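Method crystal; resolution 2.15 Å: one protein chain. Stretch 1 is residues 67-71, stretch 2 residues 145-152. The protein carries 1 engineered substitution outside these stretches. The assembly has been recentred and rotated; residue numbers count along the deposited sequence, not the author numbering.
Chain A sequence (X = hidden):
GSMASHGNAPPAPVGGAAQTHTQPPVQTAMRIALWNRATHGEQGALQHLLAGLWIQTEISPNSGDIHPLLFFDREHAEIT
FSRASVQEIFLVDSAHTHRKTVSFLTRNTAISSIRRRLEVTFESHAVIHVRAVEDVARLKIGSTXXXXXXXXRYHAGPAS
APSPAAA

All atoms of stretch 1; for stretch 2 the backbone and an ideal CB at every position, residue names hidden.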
ATOM      1  N   HIS A  67     -11.941   6.249  -8.887  1.00 36.67           N
ATOM      2  CA  HIS A  67     -10.856   6.195  -7.914  1.00 29.34           C
ATOM      3  C   HIS A  67     -10.055   4.899  -8.061  1.00 28.91           C
ATOM      4  O   HIS A  67     -10.632   3.811  -8.015  1.00 29.88           O
ATOM      5  CB  HIS A  67     -11.406   6.308  -6.483  1.00 33.67           C
ATOM      6  CG  HIS A  67     -12.337   7.467  -6.273  1.00 43.56           C
ATOM      7  ND1 HIS A  67     -13.691   7.304  -6.078  1.00 47.93           N
ATOM      8  CD2 HIS A  67     -12.106   8.798  -6.227  1.00 46.07           C
ATOM      9  CE1 HIS A  67     -14.258   8.490  -5.919  1.00 46.91           C
ATOM     10  NE2 HIS A  67     -13.315   9.413  -6.006  1.00 50.63           N
ATOM     11  N   PRO A  68      -8.727   5.010  -8.261  1.00 27.50           N
ATOM     12  CA  PRO A  68      -7.860   3.830  -8.162  1.00 26.39           C
ATOM     13  C   PRO A  68      -7.901   3.226  -6.761  1.00 20.64           C
ATOM     14  O   PRO A  68      -7.971   3.968  -5.781  1.00 21.68           O
ATOM     15  CB  PRO A  68      -6.468   4.386  -8.491  1.00 26.35           C
ATOM     16  CG  PRO A  68      -6.724   5.598  -9.299  1.00 23.90           C
ATOM     17  CD  PRO A  68      -7.989   6.186  -8.759  1.00 24.33           C
ATOM     18  N   LEU A  69      -7.868   1.899  -6.675  1.00 20.71           N
ATOM     19  CA  LEU A  69      -7.983   1.205  -5.393  1.00 21.29           C
ATOM     20  C   LEU A  69      -6.782   0.322  -5.111  1.00 15.90           C
ATOM     21  O   LEU A  69      -6.283  -0.365  -6.001  1.00 21.29           O
ATOM     22  CB  LEU A  69      -9.237   0.334  -5.358  1.00 18.42           C
ATOM     23  CG  LEU A  69     -10.537   0.947  -5.864  1.00 21.66           C
ATOM     24  CD1 LEU A  69     -11.647  -0.095  -5.851  1.00 23.38           C
ATOM     25  CD2 LEU A  69     -10.911   2.163  -5.032  1.00 23.83           C
ATOM     26  N   LEU A  70      -6.338   0.336  -3.858  1.00 26.01           N
ATOM     27  CA  LEU A  70      -5.309  -0.580  -3.390  1.00 24.10           C
ATOM     28  C   LEU A  70      -5.847  -1.421  -2.245  1.00 20.92           C
ATOM     29  O   LEU A  70      -6.374  -0.888  -1.269  1.00 21.96           O
ATOM     30  CB  LEU A  70      -4.061   0.172  -2.927  1.00 18.89           C
ATOM     31  CG  LEU A  70      -3.243   0.916  -3.983  1.00 22.34           C
ATOM     32  CD1 LEU A  70      -2.118   1.685  -3.312  1.00 24.16           C
ATOM     33  CD2 LEU A  70      -2.687  -0.043  -5.024  1.00 23.33           C
ATOM     34  N   PHE A  71      -5.721  -2.736  -2.378  1.00 21.87           N
ATOM     35  CA  PHE A  71      -6.011  -3.643  -1.280  1.00 20.95           C
ATOM     36  C   PHE A  71      -4.751  -4.435  -0.961  1.00 24.20           C
ATOM     37  O   PHE A  71      -4.229  -5.161  -1.806  1.00 27.52           O
ATOM     38  CB  PHE A  71      -7.171  -4.585  -1.617  1.00 25.02           C
ATOM     39  CG  PHE A  71      -7.672  -5.370  -0.437  1.00 24.70           C
ATOM     40  CD1 PHE A  71      -6.962  -6.456   0.039  1.00 34.45           C
ATOM     41  CD2 PHE A  71      -8.845  -5.010   0.205  1.00 24.35           C
ATOM     42  CE1 PHE A  71      -7.413  -7.173   1.125  1.00 31.44           C
ATOM     43  CE2 PHE A  71      -9.301  -5.728   1.295  1.00 24.34           C
ATOM     44  CZ  PHE A  71      -8.582  -6.811   1.753  1.00 24.98           C
ATOM     45  N   UNK A 145       2.739   7.582 -12.109  1.00 46.75           N
ATOM     46  CA  UNK A 145       1.838   6.449 -12.277  1.00 34.59           C
ATOM     47  C   UNK A 145       0.394   6.854 -12.032  1.00 29.77           C
ATOM     48  O   UNK A 145       0.125   7.888 -11.424  1.00 26.31           O
ATOM     49  CB  UNK A 145       2.231   5.310 -11.334  1.00 34.59           C
ATOM     50  N   UNK A 146      -0.534   6.034 -12.516  1.00 39.41           N
ATOM     51  CA  UNK A 146      -1.952   6.256 -12.268  1.00 34.44           C
ATOM     52  C   UNK A 146      -2.281   5.962 -10.810  1.00 25.73           C
ATOM     53  O   UNK A 146      -3.307   6.397 -10.290  1.00 25.33           O
ATOM     54  CB  UNK A 146      -2.806   5.389 -13.196  1.00 34.44           C
ATOM     55  N   UNK A 147      -1.392   5.219 -10.158  1.00 28.39           N
ATOM     56  CA  UNK A 147      -1.582   4.816  -8.773  1.00 26.24           C
ATOM     57  C   UNK A 147      -1.009   5.842  -7.801  1.00 29.66           C
ATOM     58  O   UNK A 147      -1.351   5.842  -6.619  1.00 31.84           O
ATOM     59  CB  UNK A 147      -0.937   3.450  -8.531  1.00 26.24           C
ATOM     60  N   UNK A 148      -0.134   6.712  -8.299  1.00 33.48           N
ATOM     61  CA  UNK A 148       0.425   7.787  -7.486  1.00 23.38           C
ATOM     62  C   UNK A 148      -0.675   8.681  -6.940  1.00 21.84           C
ATOM     63  O   UNK A 148      -1.592   9.063  -7.665  1.00 27.21           O
ATOM     64  CB  UNK A 148       1.421   8.615  -8.301  1.00 23.38           C
ATOM     65  N   UNK A 149      -0.578   9.011  -5.656  1.00 24.62           N
ATOM     66  CA  UNK A 149      -1.520   9.920  -5.032  1.00 30.39           C
ATOM     67  C   UNK A 149      -1.803   9.574  -3.587  1.00 25.15           C
ATOM     68  O   UNK A 149      -1.203   8.660  -3.022  1.00 23.99           O
ATOM     69  CB  UNK A 149      -2.831   9.933  -5.821  1.00 30.39           C
ATOM     70  N   UNK A 150      -2.728  10.317  -2.990  1.00 21.50           N
ATOM     71  CA  UNK A 150      -3.110  10.107  -1.605  1.00 22.68           C
ATOM     72  C   UNK A 150      -4.216   9.061  -1.529  1.00 27.65           C
ATOM     73  O   UNK A 150      -5.104   9.032  -2.380  1.00 27.41           O
ATOM     74  CB  UNK A 150      -3.561  11.420  -0.961  1.00 22.68           C
ATOM     75  N   UNK A 151      -4.152   8.205  -0.515  1.00 27.30           N
ATOM     76  CA  UNK A 151      -5.184   7.200  -0.284  1.00 24.57           C
ATOM     77  C   UNK A 151      -5.732   7.305   1.130  1.00 24.13           C
ATOM     78  O   UNK A 151      -5.074   7.834   2.025  1.00 28.91           O
ATOM     79  CB  UNK A 151      -4.631   5.795  -0.533  1.00 24.57           C
ATOM     80  N   UNK A 152      -6.941   6.791   1.317  1.00 28.81           N
ATOM     81  CA  UNK A 152      -7.554   6.709   2.635  1.00 24.79           C
ATOM     82  C   UNK A 152      -8.195   5.343   2.793  1.00 22.25           C
ATOM     83  O   UNK A 152      -8.885   4.871   1.895  1.00 26.66           O
ATOM     84  CB  UNK A 152      -8.584   7.822   2.838  1.00 24.79           C
TER

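Stretch 1 turns mainly apolar groups toward stretch 2: it has no charged side chain near it, and what it presents is the ring of P68 and the branched end of L70, together with the carbonyl oxygens between them. The nearest pair of CA atoms is that of P68 and position 147, 6.4 Å apart.

At position 145 the ideal CB has nothing of stretch 1 within 5.5 Å, so stretch 1 sets no preference, and small or polar residues would do as well as others. The deposited residue is S145. With chi1 at 177° (t), its OG accepts a hydrogen bond from the backbone N of position 147 at 3.2 Å, with an angle of 173° at the hydrogen, and the turn is further held by a weak bond from the N of position 148 to S145 O at 3.3 Å.

Position 146 points CA-to-CB sideways, and its ideal CB again finds no neighbour in stretch 1. Its backbone does meet it: the carbonyl O lies 3.6 Å from P68 CG, a contact available to any residue. Many side chains would suit. It is M146, whose side chain adds little to the contact, its nearest approach being M146 CE to P68 CG at 5.3 Å.

Position 147 is more telling. CA-to-CB runs sideways, and the ideal CB is 5.2 Å from L70 CD2, so a short side chain would leave the apolar surface of P68 largely untouched. A long or broad apolar group that bends back could reach it; leucine, methionine, phenylalanine or tryptophan are all plausible. The deposited W147 takes chi1 -50° (m) and chi2 111°, which brings its six-membered ring back to P68: W147 CE3 lies 3.6 Å from P68 CB, and W147 CZ3 lies 4.1 Å from L69 O. P68 CB and L69 O both approach the ring obliquely, and the indole makes no hydrogen bond to stretch 1.

Positions 148, 149 and 150 are out of reach, and stretch 1 cannot choose among residues there. At 148 polar or apolar residues would serve equally; it is D148, whose carboxylate is hydrogen-bonded elsewhere in the structure. At 149 the backbone itself decides: at phi 146° and psi -176° a CB would be jammed against the carbonyl O of the preceding residue, which calls for glycine, and G149 is found. At 150 a range of residues would fit; Q150 extends with chi1 and chi2 both t.

Position 151 points CA-to-CB toward stretch 1, yet its ideal CB has nothing there within 5.5 Å. That gap asks for a large side chain, with an aromatic ring or a long aliphatic chain both reasonable. Y151, at chi1 -70° (m), spans it. L70 CD1 sits over one ring face, 4.0 Å from the Y151 ring centroid and 17° off the normal, a CH-pi contact, with Y151 CZ 3.8 Å from L70 CD1. Y151 CE2 also lies 3.5 Å from P68 O. The hydroxyl turns back into its own stretch, Y151 OH donating to W147 O at 2.6 Å, which ties the ring to the preceding turn.

Position 152 is out of reach and undetermined by stretch 1, so many side chains would do; it is T152, chi1 56° (p).

Stretch 2 145-152: SMWDGQYT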
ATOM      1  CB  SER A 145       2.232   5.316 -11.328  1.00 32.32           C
ATOM      2  OG  SER A 145       1.324   4.234 -11.416  1.00 43.71           O
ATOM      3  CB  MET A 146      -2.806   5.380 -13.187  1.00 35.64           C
ATOM      4  CG  MET A 146      -2.655   3.885 -12.942  1.00 28.98           C
ATOM      5  SD  MET A 146      -3.557   2.871 -14.127  1.00 24.12           S
ATOM      6  CE  MET A 146      -5.203   3.533 -13.967  1.00 22.61           C
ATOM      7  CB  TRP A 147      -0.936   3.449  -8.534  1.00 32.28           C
ATOM      8  CG  TRP A 147      -1.343   2.424  -9.549  1.00 30.05           C
ATOM      9  CD1 TRP A 147      -0.556   1.862 -10.508  1.00 27.80           C
ATOM     10  CD2 TRP A 147      -2.646   1.853  -9.715  1.00 23.37           C
ATOM     11  NE1 TRP A 147      -1.284   0.970 -11.255  1.00 18.13           N
ATOM     12  CE2 TRP A 147      -2.571   0.947 -10.788  1.00 17.93           C
ATOM     13  CE3 TRP A 147      -3.866   2.018  -9.056  1.00 23.20           C
ATOM     14  CZ2 TRP A 147      -3.668   0.211 -11.220  1.00 20.15           C
ATOM     15  CZ3 TRP A 147      -4.954   1.283  -9.485  1.00 18.43           C
ATOM     16  CH2 TRP A 147      -4.848   0.393 -10.555  1.00 19.42           C
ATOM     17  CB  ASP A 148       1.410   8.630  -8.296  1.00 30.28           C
ATOM     18  CG  ASP A 148       2.764   7.970  -8.443  1.00 30.39           C
ATOM     19  OD1 ASP A 148       2.850   6.738  -8.273  1.00 32.43           O
ATOM     20  OD2 ASP A 148       3.743   8.690  -8.733  1.00 34.31           O
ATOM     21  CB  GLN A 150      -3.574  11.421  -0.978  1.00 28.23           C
ATOM     22  CG  GLN A 150      -3.768  11.360   0.524  1.00 26.57           C
ATOM     23  CD  GLN A 150      -4.488  12.576   1.066  1.00 25.28           C
ATOM     24  OE1 GLN A 150      -5.073  13.355   0.316  1.00 37.13           O
ATOM     25  NE2 GLN A 150      -4.446  12.745   2.379  1.00 29.56           N
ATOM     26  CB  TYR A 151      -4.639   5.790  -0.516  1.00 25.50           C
ATOM     27  CG  TYR A 151      -4.341   5.471  -1.957  1.00 26.41           C
ATOM     28  CD1 TYR A 151      -3.178   5.925  -2.561  1.00 24.37           C
ATOM     29  CD2 TYR A 151      -5.220   4.710  -2.712  1.00 27.92           C
ATOM     30  CE1 TYR A 151      -2.901   5.636  -3.881  1.00 25.62           C
ATOM     31  CE2 TYR A 151      -4.951   4.414  -4.032  1.00 26.65           C
ATOM     32  CZ  TYR A 151      -3.792   4.878  -4.613  1.00 22.29           C
ATOM     33  OH  TYR A 151      -3.528   4.582  -5.931  1.00 19.73           O
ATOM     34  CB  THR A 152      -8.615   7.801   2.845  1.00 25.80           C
ATOM     35  OG1 THR A 152      -9.607   7.715   1.813  1.00 43.13           O
ATOM     36  CG2 THR A 152      -7.980   9.175   2.814  1.00 20.55           C
TER
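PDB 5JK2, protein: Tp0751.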